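Local coordinates for protein serine racemase (Enterococcus faecalis, PDB 4ECL) that belongs to the alanine racemase family, pairing a TIM-barrel-like domain with a second, mainly beta domain, and forms the cytoplasmic part of VanTG, at residues R73-T87 against L95-Y109. Numbering follows the deposited sequence.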
loop_
_atom_site.group_PDB
_atom_site.type_symbol
_atom_site.label_atom_id
_atom_site.label_comp_id
_atom_site.label_asym_id
_atom_site.label_seq_id
_atom_site.Cartn_x
_atom_site.Cartn_y
_atom_site.Cartn_z
ATOM N N ARG A 73 19.061 10.563 7.083
ATOM C CA ARG A 73 20.429 11.074 7.048
ATOM C C ARG A 73 20.836 11.450 5.627
ATOM O O ARG A 73 21.529 12.445 5.411
ATOM C CB ARG A 73 21.412 10.038 7.616
ATOM C CG ARG A 73 21.317 9.815 9.133
ATOM C CD ARG A 73 21.518 11.122 9.896
ATOM N NE ARG A 73 21.603 10.915 11.343
ATOM C CZ ARG A 73 21.158 11.775 12.253
ATOM N NH1 ARG A 73 20.583 12.908 11.868
ATOM N NH2 ARG A 73 21.280 11.502 13.550
ATOM N N LYS A 74 20.408 10.642 4.660
ATOM C CA LYS A 74 20.705 10.920 3.262
ATOM C C LYS A 74 19.909 12.117 2.755
ATOM O O LYS A 74 20.320 12.776 1.804
ATOM C CB LYS A 74 20.434 9.692 2.388
ATOM C CG LYS A 74 21.423 8.547 2.605
ATOM C CD LYS A 74 20.916 7.241 2.004
ATOM C CE LYS A 74 21.918 6.093 2.229
ATOM N NZ LYS A 74 21.398 4.758 1.783
ATOM N N TYR A 75 18.769 12.397 3.380
ATOM C CA TYR A 75 17.982 13.581 3.012
ATOM C C TYR A 75 18.587 14.852 3.602
ATOM O O TYR A 75 18.107 15.948 3.344
ATOM C CB TYR A 75 16.530 13.451 3.484
ATOM C CG TYR A 75 15.753 12.340 2.818
ATOM C CD1 TYR A 75 16.150 11.823 1.585
ATOM C CD2 TYR A 75 14.612 11.815 3.415
ATOM C CE1 TYR A 75 15.431 10.809 0.970
ATOM C CE2 TYR A 75 13.892 10.798 2.812
ATOM C CZ TYR A 75 14.305 10.302 1.591
ATOM O OH TYR A 75 13.585 9.292 0.993
ATOM N N GLY A 76 19.633 14.699 4.409
ATOM C CA GLY A 76 20.272 15.837 5.048
ATOM C C GLY A 76 19.776 16.124 6.457
ATOM O O GLY A 76 20.089 17.174 7.025
ATOM N N ILE A 77 19.009 15.198 7.027
ATOM C CA ILE A 77 18.499 15.384 8.380
ATOM C C ILE A 77 19.651 15.261 9.373
ATOM O O ILE A 77 20.392 14.287 9.359
ATOM C CB ILE A 77 17.383 14.385 8.720
ATOM C CG1 ILE A 77 16.187 14.607 7.795
ATOM C CG2 ILE A 77 16.940 14.562 10.155
ATOM C CD1 ILE A 77 15.636 16.027 7.871
ATOM N N SER A 78 19.815 16.268 10.217
ATOM C CA SER A 78 20.956 16.305 11.122
ATOM C C SER A 78 20.534 16.128 12.573
ATOM O O SER A 78 21.375 15.886 13.442
ATOM C CB SER A 78 21.704 17.626 10.971
ATOM O OG SER A 78 20.909 18.685 11.468
ATOM N N SER A 79 19.237 16.256 12.834
ATOM C CA SER A 79 18.712 16.104 14.187
ATOM C C SER A 79 18.756 14.658 14.680
ATOM O O SER A 79 19.023 13.723 13.909
ATOM C CB SER A 79 17.283 16.627 14.268
ATOM O OG SER A 79 17.231 17.976 13.862
ATOM N N GLU A 80 18.492 14.470 15.970
ATOM C CA GLU A 80 18.456 13.122 16.519
ATOM C C GLU A 80 17.301 12.331 15.914
ATOM O O GLU A 80 16.233 12.882 15.600
ATOM C CB GLU A 80 18.379 13.135 18.053
ATOM C CG GLU A 80 17.121 13.770 18.634
ATOM C CD GLU A 80 17.224 14.016 20.137
ATOM O OE1 GLU A 80 18.317 13.800 20.701
ATOM O OE2 GLU A 80 16.215 14.432 20.750
ATOM N N ILE A 81 17.541 11.038 15.727
ATOM C CA ILE A 81 16.552 10.129 15.174
ATOM C C ILE A 81 16.487 8.879 16.057
ATOM O O ILE A 81 17.515 8.303 16.394
ATOM C CB ILE A 81 16.941 9.705 13.738
ATOM C CG1 ILE A 81 17.125 10.932 12.846
ATOM C CG2 ILE A 81 15.908 8.732 13.154
ATOM C CD1 ILE A 81 17.867 10.639 11.553
ATOM N N LEU A 82 15.278 8.477 16.431
ATOM C CA LEU A 82 15.064 7.274 17.221
ATOM C C LEU A 82 14.414 6.192 16.365
ATOM O O LEU A 82 13.353 6.414 15.782
ATOM C CB LEU A 82 14.144 7.583 18.402
ATOM C CG LEU A 82 13.709 6.399 19.266
ATOM C CD1 LEU A 82 14.942 5.728 19.869
ATOM C CD2 LEU A 82 12.739 6.853 20.365
ATOM N N ILE A 83 15.052 5.027 16.291
ATOM C CA ILE A 83 14.461 3.854 15.659
ATOM C C ILE A 83 13.638 3.117 16.693
ATOM O O ILE A 83 14.191 2.583 17.663
ATOM C CB ILE A 83 15.541 2.921 15.138
ATOM C CG1 ILE A 83 16.442 3.681 14.172
ATOM C CG2 ILE A 83 14.917 1.685 14.466
ATOM C CD1 ILE A 83 17.777 3.054 14.007
ATOM N N LEU A 84 12.327 3.090 16.483
ATOM C CA LEU A 84 11.379 2.573 17.466
ATOM C C LEU A 84 11.325 1.054 17.569
ATOM O O LEU A 84 10.871 0.515 18.583
ATOM C CB LEU A 84 9.978 3.072 17.143
ATOM C CG LEU A 84 9.787 4.573 17.192
ATOM C CD1 LEU A 84 8.432 4.943 16.615
ATOM C CD2 LEU A 84 9.911 5.014 18.659
ATOM N N GLY A 85 11.757 0.369 16.517
ATOM C CA GLY A 85 11.659 -1.081 16.474
ATOM C C GLY A 85 12.999 -1.799 16.447
ATOM O O GLY A 85 14.054 -1.182 16.605
ATOM N N TYR A 86 12.955 -3.111 16.239
ATOM C CA TYR A 86 14.160 -3.927 16.232
ATOM C C TYR A 86 15.136 -3.473 15.157
ATOM O O TYR A 86 14.725 -3.111 14.067
ATOM C CB TYR A 86 13.773 -5.390 16.000
ATOM C CG TYR A 86 14.912 -6.318 15.628
ATOM C CD1 TYR A 86 15.256 -6.529 14.299
ATOM C CD2 TYR A 86 15.618 -7.013 16.607
ATOM C CE1 TYR A 86 16.284 -7.391 13.952
ATOM C CE2 TYR A 86 16.651 -7.880 16.269
ATOM C CZ TYR A 86 16.976 -8.064 14.939
ATOM O OH TYR A 86 17.999 -8.923 14.590
ATOM N N THR A 87 16.428 -3.490 15.468
ATOM C CA THR A 87 17.446 -3.381 14.430
ATOM C C THR A 87 18.440 -4.510 14.618
ATOM O O THR A 87 18.995 -4.660 15.700
ATOM C CB THR A 87 18.207 -2.058 14.508
ATOM O OG1 THR A 87 17.310 -0.974 14.247
ATOM C CG2 THR A 87 19.346 -2.022 13.495
ATOM N N LEU A 95 24.416 1.907 12.612
ATOM C CA LEU A 95 23.825 2.668 13.704
ATOM C C LEU A 95 24.835 3.682 14.197
ATOM O O LEU A 95 24.493 4.838 14.484
ATOM C CB LEU A 95 23.449 1.745 14.861
ATOM C CG LEU A 95 22.178 0.925 14.682
ATOM C CD1 LEU A 95 21.994 -0.054 15.825
ATOM C CD2 LEU A 95 21.003 1.873 14.597
ATOM N N CYS A 96 26.085 3.239 14.292
ATOM C CA CYS A 96 27.152 4.076 14.815
ATOM C C CYS A 96 27.503 5.184 13.827
ATOM O O CYS A 96 27.587 6.356 14.210
ATOM C CB CYS A 96 28.391 3.239 15.129
ATOM S SG CYS A 96 29.709 4.166 15.936
ATOM N N LYS A 97 27.699 4.802 12.562
ATOM C CA LYS A 97 28.115 5.731 11.509
ATOM C C LYS A 97 27.061 6.783 11.190
ATOM O O LYS A 97 27.388 7.945 10.931
ATOM C CB LYS A 97 28.483 4.970 10.231
ATOM C CG LYS A 97 28.442 5.820 8.954
ATOM C CD LYS A 97 29.041 5.079 7.763
ATOM C CE LYS A 97 28.399 3.711 7.591
ATOM N NZ LYS A 97 29.329 2.729 6.960
ATOM N N TYR A 98 25.798 6.372 11.203
ATOM C CA TYR A 98 24.714 7.299 10.917
ATOM C C TYR A 98 24.132 7.942 12.170
ATOM O O TYR A 98 23.112 8.640 12.094
ATOM C CB TYR A 98 23.620 6.621 10.094
ATOM C CG TYR A 98 24.076 6.283 8.693
ATOM C CD1 TYR A 98 24.449 7.287 7.805
ATOM C CD2 TYR A 98 24.141 4.967 8.260
ATOM C CE1 TYR A 98 24.872 6.987 6.518
ATOM C CE2 TYR A 98 24.564 4.656 6.976
ATOM C CZ TYR A 98 24.928 5.667 6.112
ATOM O OH TYR A 98 25.348 5.360 4.837
ATOM N N GLU A 99 24.792 7.714 13.304
ATOM C CA GLU A 99 24.420 8.336 14.575
ATOM C C GLU A 99 22.938 8.185 14.872
ATOM O O GLU A 99 22.279 9.124 15.302
ATOM C CB GLU A 99 24.791 9.814 14.590
ATOM C CG GLU A 99 26.278 10.103 14.660
ATOM C CD GLU A 99 26.561 11.600 14.760
ATOM O OE1 GLU A 99 27.454 12.096 14.035
ATOM O OE2 GLU A 99 25.882 12.284 15.560
ATOM N N LEU A 100 22.413 6.999 14.626
ATOM C CA LEU A 100 21.021 6.721 14.920
ATOM C C LEU A 100 20.877 6.233 16.357
ATOM O O LEU A 100 21.740 5.528 16.859
ATOM C CB LEU A 100 20.504 5.680 13.935
ATOM C CG LEU A 100 20.715 6.176 12.499
ATOM C CD1 LEU A 100 20.381 5.105 11.474
ATOM C CD2 LEU A 100 19.893 7.447 12.249
ATOM N N THR A 101 19.797 6.632 17.021
ATOM C CA THR A 101 19.518 6.178 18.377
ATOM C C THR A 101 18.634 4.943 18.276
ATOM O O THR A 101 17.620 4.972 17.564
ATOM C CB THR A 101 18.796 7.271 19.199
ATOM O OG1 THR A 101 19.576 8.473 19.186
ATOM C CG2 THR A 101 18.608 6.822 20.634
ATOM N N GLN A 102 19.026 3.862 18.963
ATOM C CA GLN A 102 18.329 2.579 18.861
ATOM C C GLN A 102 17.462 2.266 20.075
ATOM O O GLN A 102 17.879 2.484 21.216
ATOM C CB GLN A 102 19.338 1.449 18.646
ATOM C CG GLN A 102 18.723 0.061 18.631
ATOM C CD GLN A 102 17.728 -0.112 17.512
ATOM O OE1 GLN A 102 17.981 0.305 16.382
ATOM N NE2 GLN A 102 16.581 -0.717 17.816
ATOM N N THR A 103 16.254 1.757 19.838
ATOM C CA THR A 103 15.419 1.285 20.945
ATOM C C THR A 103 15.913 -0.070 21.469
ATOM O O THR A 103 16.089 -1.014 20.697
ATOM C CB THR A 103 13.956 1.114 20.525
ATOM O OG1 THR A 103 13.370 2.397 20.275
ATOM C CG2 THR A 103 13.162 0.393 21.612
ATOM N N LEU A 104 16.135 -0.159 22.781
ATOM C CA LEU A 104 16.457 -1.434 23.422
ATOM C C LEU A 104 15.167 -2.206 23.687
ATOM O O LEU A 104 14.426 -1.907 24.623
ATOM C CB LEU A 104 17.226 -1.201 24.728
ATOM C CG LEU A 104 18.548 -0.466 24.523
ATOM C CD1 LEU A 104 19.300 -0.314 25.835
ATOM C CD2 LEU A 104 19.398 -1.208 23.489
ATOM N N ILE A 105 14.903 -3.207 22.862
ATOM C CA ILE A 105 13.608 -3.862 22.895
ATOM C C ILE A 105 13.481 -4.913 23.986
ATOM O O ILE A 105 12.362 -5.222 24.402
ATOM C CB ILE A 105 13.264 -4.495 21.547
ATOM C CG1 ILE A 105 14.285 -5.585 21.197
ATOM C CG2 ILE A 105 13.172 -3.412 20.474
ATOM C CD1 ILE A 105 13.837 -6.501 20.071
ATOM N N ASP A 106 14.623 -5.464 24.417
ATOM C CA ASP A 106 14.718 -6.307 25.618
ATOM C C ASP A 106 16.175 -6.576 26.060
ATOM O O ASP A 106 17.128 -6.165 25.396
ATOM C CB ASP A 106 13.892 -7.600 25.488
ATOM C CG ASP A 106 14.572 -8.671 24.646
ATOM O OD1 ASP A 106 15.650 -8.426 24.070
ATOM O OD2 ASP A 106 14.004 -9.781 24.555
ATOM N N TYR A 107 16.344 -7.259 27.185
ATOM C CA TYR A 107 17.682 -7.472 27.741
ATOM C C TYR A 107 18.640 -8.240 26.806
ATOM O O TYR A 107 19.713 -7.736 26.450
ATOM C CB TYR A 107 17.599 -8.144 29.116
ATOM C CG TYR A 107 18.931 -8.196 29.827
ATOM C CD1 TYR A 107 19.607 -7.026 30.154
ATOM C CD2 TYR A 107 19.514 -9.406 30.163
ATOM C CE1 TYR A 107 20.826 -7.062 30.787
ATOM C CE2 TYR A 107 20.732 -9.453 30.797
ATOM C CZ TYR A 107 21.386 -8.279 31.107
ATOM O OH TYR A 107 22.605 -8.325 31.750
ATOM N N ARG A 108 18.252 -9.451 26.415
ATOM C CA ARG A 108 19.011 -10.249 25.449
ATOM C C ARG A 108 19.441 -9.437 24.215
ATOM O O ARG A 108 20.585 -9.538 23.745
ATOM C CB ARG A 108 18.174 -11.457 25.019
ATOM C CG ARG A 108 18.735 -12.268 23.857
ATOM C CD ARG A 108 17.882 -13.516 23.623
ATOM N NE ARG A 108 17.722 -14.262 24.870
ATOM C CZ ARG A 108 18.535 -15.240 25.262
ATOM N NH1 ARG A 108 19.554 -15.607 24.495
ATOM N NH2 ARG A 108 18.322 -15.857 26.417
ATOM N N TYR A 109 18.527 -8.624 23.698
ATOM C CA TYR A 109 18.846 -7.780 22.554
ATOM C C TYR A 109 19.943 -6.791 22.932
ATOM O O TYR A 109 20.936 -6.632 22.207
ATOM C CB TYR A 109 17.605 -7.033 22.073
ATOM C CG TYR A 109 17.889 -6.062 20.950
ATOM C CD1 TYR A 109 18.051 -6.507 19.639
ATOM C CD2 TYR A 109 18.010 -4.703 21.201
ATOM C CE1 TYR A 109 18.315 -5.614 18.608
ATOM C CE2 TYR A 109 18.275 -3.809 20.182
ATOM C CZ TYR A 109 18.425 -4.266 18.890
ATOM O OH TYR A 109 18.698 -3.361 17.889
HETATM O O HOH W 1 20.205 9.909 16.733
#
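Ile83 and Thr101 join neighbouring parallel strands of the TIM-type barrel, the two ends of a beta-alpha-beta unit whose helix is 92-97. Ile83 N donates to Thr101 O almost straight (173°), and Thr101 N reaches back to Ile81 O. Packing is tightest where the strands face helix 92-97: Ile83 CD1 presses to 3.5 Å from Leu95 CD2, closer than usual for two carbons, and also meets Leu100 CB. A branched isoleucine fills this site, one methyl group reaching the helix while its CB lies against the neighbouring strand.

Further along, Gln102 suits its buried place by using both ends of its amide. Bent at chi2 (62°), it brings NE2 to Gly85 O and Thr103 O, both near the amide plane, while OE1 accepts from Thr87 OG1 at 2.6 Å.

The Arg73 end is nearer solvent, with Glu99 and Lys74 exposed at its margin. Arg73 itself is firmly held, its many N-H groups suiting a site ringed by carbonyls: NE donates to Tyr98 O at 2.8 Å, NH2 to Glu99 O, and NH1 to Ile77 O and Ser79 O, while Ile81 CD1 covers one guanidinium face. A water links Ile81 N, Glu99 O and Thr101 OG1.

Beyond the strands, Tyr86 packs obliquely on Tyr109 and also touches Val252 of the second subunit; Tyr109 OH donates to a lone pair of Thr87 O, 2.6 Å away in the carbonyl plane.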